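Local structure of putative glutathionylspermidine synthase (Methylobacillus flagellatus, 3N6X) at residues P9-F14 with L411-P415; P424-D428 with R452-V458. The protein is a putative glutathionylspermidine synthase of the circularly permuted ATP-grasp family, which probably uses ATP hydrolysis to drive the ligation of a carboxylate to an amine. All coordinates share one frame; numbering follows the deposited sequence.

Interaction 1 of 2, residues P9-F14 with L411-P415; sequences PFDEMF and LSTCP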
ATOM      1  N   PRO A   9       5.337   3.194  24.223  1.00 83.55           N
ATOM      2  CA  PRO A   9       4.552   2.594  23.125  1.00 82.56           C
ATOM      3  C   PRO A   9       4.615   1.060  23.128  1.00 84.99           C
ATOM      4  O   PRO A   9       5.667   0.485  23.438  1.00 85.03           O
ATOM      5  CB  PRO A   9       5.190   3.188  21.854  1.00 84.09           C
ATOM      6  CG  PRO A   9       6.034   4.325  22.322  1.00 88.57           C
ATOM      7  CD  PRO A   9       6.473   3.979  23.703  1.00 84.41           C
ATOM      8  N   PHE A  10       3.468   0.396  22.808  1.00 79.39           N
ATOM      9  CA  PHE A  10       3.340  -1.069  22.746  1.00 77.84           C
ATOM     10  C   PHE A  10       4.446  -1.694  21.895  1.00 79.73           C
ATOM     11  O   PHE A  10       4.631  -1.292  20.749  1.00 78.37           O
ATOM     12  CB  PHE A  10       1.948  -1.466  22.192  1.00 79.21           C
ATOM     13  CG  PHE A  10       1.780  -2.933  21.857  1.00 80.57           C
ATOM     14  CD1 PHE A  10       2.073  -3.413  20.582  1.00 83.71           C
ATOM     15  CD2 PHE A  10       1.305  -3.831  22.807  1.00 82.28           C
ATOM     16  CE1 PHE A  10       1.926  -4.771  20.276  1.00 84.33           C
ATOM     17  CE2 PHE A  10       1.148  -5.187  22.496  1.00 85.13           C
ATOM     18  CZ  PHE A  10       1.456  -5.647  21.232  1.00 83.32           C
ATOM     19  N   ASP A  11       5.181  -2.679  22.458  1.00 76.17           N
ATOM     20  CA  ASP A  11       6.234  -3.383  21.718  1.00 75.64           C
ATOM     21  C   ASP A  11       5.747  -4.750  21.255  1.00 78.97           C
ATOM     22  O   ASP A  11       5.038  -5.438  21.999  1.00 78.50           O
ATOM     23  CB  ASP A  11       7.528  -3.512  22.544  1.00 76.89           C
ATOM     24  CG  ASP A  11       8.716  -4.004  21.725  1.00 81.95           C
ATOM     25  OD1 ASP A  11       9.349  -3.175  21.038  1.00 79.42           O
ATOM     26  OD2 ASP A  11       8.991  -5.222  21.751  1.00 90.13           O
ATOM     27  N   GLU A  12       6.117  -5.139  20.018  1.00 74.98           N
ATOM     28  CA  GLU A  12       5.718  -6.421  19.427  1.00 74.69           C
ATOM     29  C   GLU A  12       6.316  -7.615  20.192  1.00 79.01           C
ATOM     30  O   GLU A  12       5.675  -8.657  20.278  1.00 77.96           O
ATOM     31  CB  GLU A  12       6.116  -6.496  17.928  1.00 75.94           C
ATOM     32  CG  GLU A  12       5.606  -5.350  17.051  1.00 84.62           C
ATOM     33  CD  GLU A  12       4.116  -5.305  16.734  1.00 92.91           C
ATOM     34  OE1 GLU A  12       3.429  -6.342  16.895  1.00 73.06           O
ATOM     35  OE2 GLU A  12       3.652  -4.246  16.252  1.00 75.49           O
HETATM   36  N   MSE A  13       7.549  -7.461  20.739  1.00 77.16           N
HETATM   37  CA  MSE A  13       8.255  -8.542  21.448  1.00 77.67           C
HETATM   38  C   MSE A  13       8.149  -8.457  22.979  1.00 83.70           C
HETATM   39  O   MSE A  13       7.809  -9.454  23.613  1.00 81.91           O
HETATM   40  CB  MSE A  13       9.733  -8.598  21.008  1.00 79.78           C
HETATM   41  CG  MSE A  13      10.512  -9.795  21.557  1.00 86.72           C
HETATM   42 SE   MSE A  13      12.443  -9.719  21.207  0.75 94.65          SE
HETATM   43  CE  MSE A  13      12.497 -10.053  19.338  1.00 91.02           C
ATOM     44  N   PHE A  14       8.490  -7.285  23.573  1.00 83.34           N
ATOM     45  CA  PHE A  14       8.528  -7.117  25.035  1.00 84.47           C
ATOM     46  C   PHE A  14       7.234  -6.574  25.650  1.00 91.28           C
ATOM     47  O   PHE A  14       6.784  -5.484  25.294  1.00 91.34           O
ATOM     48  CB  PHE A  14       9.749  -6.286  25.463  1.00 86.29           C
ATOM     49  CG  PHE A  14      11.059  -6.823  24.933  1.00 87.85           C
ATOM     50  CD1 PHE A  14      11.648  -7.951  25.496  1.00 90.73           C
ATOM     51  CD2 PHE A  14      11.694  -6.214  23.855  1.00 89.86           C
ATOM     52  CE1 PHE A  14      12.852  -8.455  24.996  1.00 91.55           C
ATOM     53  CE2 PHE A  14      12.900  -6.718  23.357  1.00 92.62           C
ATOM     54  CZ  PHE A  14      13.472  -7.833  23.931  1.00 90.62           C
ATOM     55  N   LEU A 411       2.344   4.741  18.205  1.00 61.38           N
ATOM     56  CA  LEU A 411       2.823   3.800  17.181  1.00 61.30           C
ATOM     57  C   LEU A 411       3.609   2.646  17.799  1.00 65.15           C
ATOM     58  O   LEU A 411       4.563   2.885  18.534  1.00 65.46           O
ATOM     59  CB  LEU A 411       3.683   4.551  16.119  1.00 61.13           C
ATOM     60  CG  LEU A 411       4.101   3.747  14.867  1.00 64.87           C
ATOM     61  CD1 LEU A 411       2.961   2.953  14.333  1.00 65.26           C
ATOM     62  CD2 LEU A 411       4.643   4.653  13.779  1.00 64.05           C
ATOM     63  N   SER A 412       3.194   1.391  17.511  1.00 60.92           N
ATOM     64  CA  SER A 412       3.846   0.208  18.073  1.00 60.77           C
ATOM     65  C   SER A 412       5.291   0.078  17.643  1.00 63.96           C
ATOM     66  O   SER A 412       5.657   0.487  16.534  1.00 62.38           O
ATOM     67  CB  SER A 412       3.066  -1.071  17.760  1.00 64.43           C
ATOM     68  OG  SER A 412       3.393  -1.609  16.489  1.00 71.54           O
ATOM     69  N   THR A 413       6.122  -0.452  18.546  1.00 61.30           N
ATOM     70  CA  THR A 413       7.539  -0.656  18.297  1.00 61.54           C
ATOM     71  C   THR A 413       7.847  -2.126  18.065  1.00 66.94           C
ATOM     72  O   THR A 413       7.220  -3.001  18.666  1.00 66.48           O
ATOM     73  CB  THR A 413       8.372  -0.081  19.433  1.00 68.61           C
ATOM     74  OG1 THR A 413       7.788  -0.456  20.686  1.00 69.57           O
ATOM     75  CG2 THR A 413       8.508   1.424  19.348  1.00 66.94           C
ATOM     76  N   CYS A 414       8.804  -2.395  17.194  1.00 64.41           N
ATOM     77  CA  CYS A 414       9.242  -3.745  16.892  1.00 64.86           C
ATOM     78  C   CYS A 414      10.736  -3.825  17.189  1.00 68.75           C
ATOM     79  O   CYS A 414      11.482  -2.910  16.809  1.00 67.89           O
ATOM     80  CB  CYS A 414       8.937  -4.093  15.436  1.00 65.74           C
ATOM     81  SG  CYS A 414       9.482  -5.746  14.929  1.00 69.97           S
ATOM     82  N   PRO A 415      11.204  -4.887  17.903  1.00 64.94           N
ATOM     83  CA  PRO A 415      12.643  -4.992  18.204  1.00 64.06           C
ATOM     84  C   PRO A 415      13.480  -4.869  16.956  1.00 66.58           C
ATOM     85  O   PRO A 415      13.192  -5.502  15.950  1.00 64.98           O
ATOM     86  CB  PRO A 415      12.766  -6.368  18.839  1.00 65.96           C
ATOM     87  CG  PRO A 415      11.441  -6.617  19.413  1.00 70.85           C
ATOM     88  CD  PRO A 415      10.463  -6.035  18.454  1.00 66.58           C
TER
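F10, D11 and E12 lie alongside S412, T413 and C414, running in the same direction, and D11 and T413 make a single parallel beta bridge at the start of strand 413-418. Two backbone hydrogen bonds form it, both through T413: T413 N gives to F10 O at 2.8 Å, and E12 N gives to T413 O at 2.8 Å.

Side-chain polar contacts add to it. S412 OG donates to E12 OE2 at 2.7 Å, approaching on the anti side of the carboxylate and 24° out of its plane. A bend in the glutamate chain (chi2 -72°) folds the carboxylate back along the neighbouring segment to reach this hydroxyl. The same carboxylate makes salt bridges with R77 and R151, so an acid suits this buried place. T413 OG1 lies 3.2 Å from D11 OD1 and 3.3 Å from F10 O, where its single proton could serve either. The other aspartate oxygen, D11 OD2, turns back on its own chain and accepts from M13 N (an Asx turn) and from F14 N (an Asx motif), which fixes the bend of 11-14.

Apolar contacts flank the polar core. S412 CB meets the F10 ring at its edge, 3.8 Å from CD1. Further along, the terminal methyl of the selenomethionine lies against the proline ring, M13 CE being 3.7 Å from P415 CB.

The chemistry implies a division of labour: the backbone makes the bridge, E12 adds a side-chain bond across it, and D11 mainly shapes its own loop through two backbone N-H groups. The two arginines would probably keep E12 ionised.

Interaction 2 of 2, residues P424-D428 with R452-V458; sequences PRHVD and REGSLVV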
ATOM      1  N   PRO A 424      13.552  -0.961  20.811  1.00 73.33           N
ATOM      2  CA  PRO A 424      12.268  -0.794  20.112  1.00 71.74           C
ATOM      3  C   PRO A 424      12.302   0.337  19.084  1.00 70.78           C
ATOM      4  O   PRO A 424      12.836   1.412  19.365  1.00 70.29           O
ATOM      5  CB  PRO A 424      11.286  -0.473  21.252  1.00 73.86           C
ATOM      6  CG  PRO A 424      11.967  -0.925  22.501  1.00 78.98           C
ATOM      7  CD  PRO A 424      13.414  -0.688  22.256  1.00 74.90           C
ATOM      8  N   ARG A 425      11.767   0.073  17.869  1.00 62.99           N
ATOM      9  CA  ARG A 425      11.657   1.064  16.793  1.00 60.50           C
ATOM     10  C   ARG A 425      10.268   1.018  16.156  1.00 62.44           C
ATOM     11  O   ARG A 425       9.643  -0.042  16.111  1.00 61.91           O
ATOM     12  CB  ARG A 425      12.760   0.887  15.739  1.00 56.44           C
ATOM     13  CG  ARG A 425      14.162   1.266  16.235  1.00 62.06           C
ATOM     14  CD  ARG A 425      14.269   2.738  16.589  1.00 67.02           C
ATOM     15  NE  ARG A 425      15.631   3.131  16.960  1.00 72.66           N
ATOM     16  CZ  ARG A 425      16.100   3.116  18.206  1.00 84.41           C
ATOM     17  NH1 ARG A 425      15.345   2.668  19.201  1.00 69.34           N
ATOM     18  NH2 ARG A 425      17.337   3.520  18.459  1.00 70.51           N
ATOM     19  N   HIS A 426       9.771   2.176  15.701  1.00 57.32           N
ATOM     20  CA  HIS A 426       8.428   2.295  15.131  1.00 55.28           C
ATOM     21  C   HIS A 426       8.298   1.622  13.763  1.00 52.81           C
ATOM     22  O   HIS A 426       9.170   1.769  12.906  1.00 50.16           O
ATOM     23  CB  HIS A 426       7.984   3.767  15.082  1.00 56.23           C
ATOM     24  CG  HIS A 426       7.874   4.404  16.438  1.00 59.92           C
ATOM     25  ND1 HIS A 426       6.921   3.988  17.360  1.00 61.91           N
ATOM     26  CD2 HIS A 426       8.596   5.410  16.982  1.00 61.81           C
ATOM     27  CE1 HIS A 426       7.107   4.740  18.433  1.00 61.25           C
ATOM     28  NE2 HIS A 426       8.100   5.614  18.252  1.00 61.65           N
ATOM     29  N   VAL A 427       7.206   0.871  13.573  1.00 47.75           N
ATOM     30  CA  VAL A 427       6.927   0.159  12.315  1.00 46.64           C
ATOM     31  C   VAL A 427       5.521   0.446  11.800  1.00 50.36           C
ATOM     32  O   VAL A 427       4.606   0.730  12.588  1.00 49.55           O
ATOM     33  CB  VAL A 427       7.125  -1.387  12.450  1.00 49.24           C
ATOM     34  CG1 VAL A 427       8.599  -1.759  12.555  1.00 48.84           C
ATOM     35  CG2 VAL A 427       6.326  -1.955  13.624  1.00 48.43           C
ATOM     36  N   ASP A 428       5.320   0.237  10.500  1.00 46.37           N
ATOM     37  CA  ASP A 428       3.993   0.220   9.911  1.00 45.60           C
ATOM     38  C   ASP A 428       3.864  -1.000   8.980  1.00 49.16           C
ATOM     39  O   ASP A 428       4.875  -1.652   8.680  1.00 47.95           O
ATOM     40  CB  ASP A 428       3.622   1.560   9.246  1.00 47.14           C
ATOM     41  CG  ASP A 428       4.145   1.788   7.846  1.00 59.54           C
ATOM     42  OD1 ASP A 428       4.998   1.002   7.397  1.00 60.44           O
ATOM     43  OD2 ASP A 428       3.720   2.773   7.211  1.00 69.06           O
ATOM     44  N   ARG A 452      15.898   5.566  13.090  1.00 62.20           N
ATOM     45  CA  ARG A 452      16.390   6.618  13.998  1.00 63.25           C
ATOM     46  C   ARG A 452      15.582   6.649  15.304  1.00 69.26           C
ATOM     47  O   ARG A 452      14.362   6.471  15.274  1.00 68.66           O
ATOM     48  CB  ARG A 452      16.360   7.985  13.306  1.00 66.00           C
ATOM     49  CG  ARG A 452      17.154   9.070  14.043  1.00 83.12           C
ATOM     50  CD  ARG A 452      16.730  10.466  13.621  1.00 99.34           C
ATOM     51  NE  ARG A 452      15.438  10.849  14.202  1.00110.31           N
ATOM     52  CZ  ARG A 452      14.607  11.730  13.652  1.00126.83           C
ATOM     53  NH1 ARG A 452      14.918  12.321  12.503  1.00114.15           N
ATOM     54  NH2 ARG A 452      13.455  12.022  14.243  1.00114.47           N
ATOM     55  N   GLU A 453      16.270   6.837  16.453  1.00 67.73           N
ATOM     56  CA  GLU A 453      15.623   6.845  17.774  1.00 68.64           C
ATOM     57  C   GLU A 453      14.588   7.974  17.907  1.00 72.85           C
ATOM     58  O   GLU A 453      14.886   9.131  17.604  1.00 72.65           O
ATOM     59  CB  GLU A 453      16.669   6.932  18.894  1.00 70.36           C
ATOM     60  CG  GLU A 453      16.135   6.514  20.256  1.00 81.88           C
ATOM     61  CD  GLU A 453      17.080   6.770  21.414  1.00101.55           C
ATOM     62  OE1 GLU A 453      18.253   6.338  21.331  1.00 98.88           O
ATOM     63  OE2 GLU A 453      16.640   7.378  22.415  1.00 94.36           O
ATOM     64  N   GLY A 454      13.372   7.607  18.312  1.00 69.20           N
ATOM     65  CA  GLY A 454      12.269   8.546  18.490  1.00 68.87           C
ATOM     66  C   GLY A 454      11.517   8.907  17.220  1.00 72.55           C
ATOM     67  O   GLY A 454      10.424   9.482  17.292  1.00 72.85           O
ATOM     68  N   SER A 455      12.089   8.571  16.039  1.00 67.85           N
ATOM     69  CA  SER A 455      11.492   8.887  14.737  1.00 67.88           C
ATOM     70  C   SER A 455      10.217   8.091  14.437  1.00 73.71           C
ATOM     71  O   SER A 455      10.107   6.924  14.814  1.00 74.00           O
ATOM     72  CB  SER A 455      12.508   8.683  13.617  1.00 70.23           C
ATOM     73  OG  SER A 455      11.966   9.010  12.346  1.00 75.38           O
ATOM     74  N   LEU A 456       9.273   8.727  13.722  1.00 70.69           N
ATOM     75  CA  LEU A 456       8.032   8.098  13.258  1.00 70.51           C
ATOM     76  C   LEU A 456       8.010   8.121  11.730  1.00 75.28           C
ATOM     77  O   LEU A 456       6.989   7.823  11.115  1.00 75.05           O
ATOM     78  CB  LEU A 456       6.804   8.822  13.837  1.00 70.49           C
ATOM     79  CG  LEU A 456       6.687   8.791  15.363  1.00 75.43           C
ATOM     80  CD1 LEU A 456       6.056  10.057  15.887  1.00 75.54           C
ATOM     81  CD2 LEU A 456       5.915   7.578  15.827  1.00 78.20           C
ATOM     82  N   VAL A 457       9.158   8.454  11.124  1.00 73.43           N
ATOM     83  CA  VAL A 457       9.320   8.507   9.674  1.00 74.63           C
ATOM     84  C   VAL A 457       9.809   7.132   9.157  1.00 81.02           C
ATOM     85  O   VAL A 457      11.022   6.872   9.098  1.00 80.45           O
ATOM     86  CB  VAL A 457      10.243   9.691   9.228  1.00 78.80           C
ATOM     87  CG1 VAL A 457      10.363   9.761   7.702  1.00 78.67           C
ATOM     88  CG2 VAL A 457       9.738  11.023   9.788  1.00 78.60           C
ATOM     89  N   VAL A 458       8.847   6.235   8.827  1.00 79.01           N
ATOM     90  CA  VAL A 458       9.145   4.896   8.295  1.00 79.17           C
ATOM     91  C   VAL A 458       9.581   5.000   6.836  1.00 87.04           C
ATOM     92  O   VAL A 458      10.099   4.033   6.267  1.00 87.07           O
ATOM     93  CB  VAL A 458       7.965   3.903   8.480  1.00 81.97           C
ATOM     94  CG1 VAL A 458       7.663   3.679   9.956  1.00 81.39           C
ATOM     95  CG2 VAL A 458       6.719   4.369   7.730  1.00 81.72           C
TER
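Strand 423-435 of the large mixed sheet of this ATP-grasp protein is covered here by the loop leading from strand 446-450 to strand 464-471, whose first bend, R452 to S455, is a type II beta turn. S455 N closes the turn on R452 O, and G454, with a phi of 82°, takes the third position, where glycine is easily accommodated.

R425 lies across the start of this turn: E453 CB sits over one face of its guanidinium, 3.5 Å from NH2. The E453 carboxylate stays near but lies well out of the guanidinium plane, so at most a long-range attraction between the charges is likely, and no N-H points at the oxygen. Two of the arginine's nitrogens bond elsewhere: NH1 gives to P424 O at 2.8 Å and NE to L451 O. A leucine here would probably leave both carbonyls without these donors and E453 without the flat group beneath it.

H426 points toward the loop, its CG beside the backbone N (chi1 -63°), and offers a ring face to L456. The methyl CD2 of L456 stands 3.7 Å from the ring centroid, almost on the normal, a CH-pi contact. At the ring's edge S455 O comes close to CD2, while ND1 makes a weak hydrogen bond with L411 O.

D428, salt-bridged to R448, carries the last contact: V458 CG2 rests 3.4 Å from D428 OD2.

Overall arrangement
From the N terminus, the chain first runs through the loop before helix 25-33, and interaction 1 joins that loop to the beginning of strand 413-418, closing a span of nearly 400 residues. Strand 423-435 follows directly, and interaction 2 opens on it, closing a short span of strands with the loop after 446-450. The two are therefore in series, neither nested nor crossed, with centres about 10 Å apart. They meet in the sheet where strands 413-418 and 423-435 are antiparallel neighbours: C414 N lies 2.7 Å from R425 O, a probable hydrogen bond. Together they attach an N-terminal loop and a late loop to the same sheet.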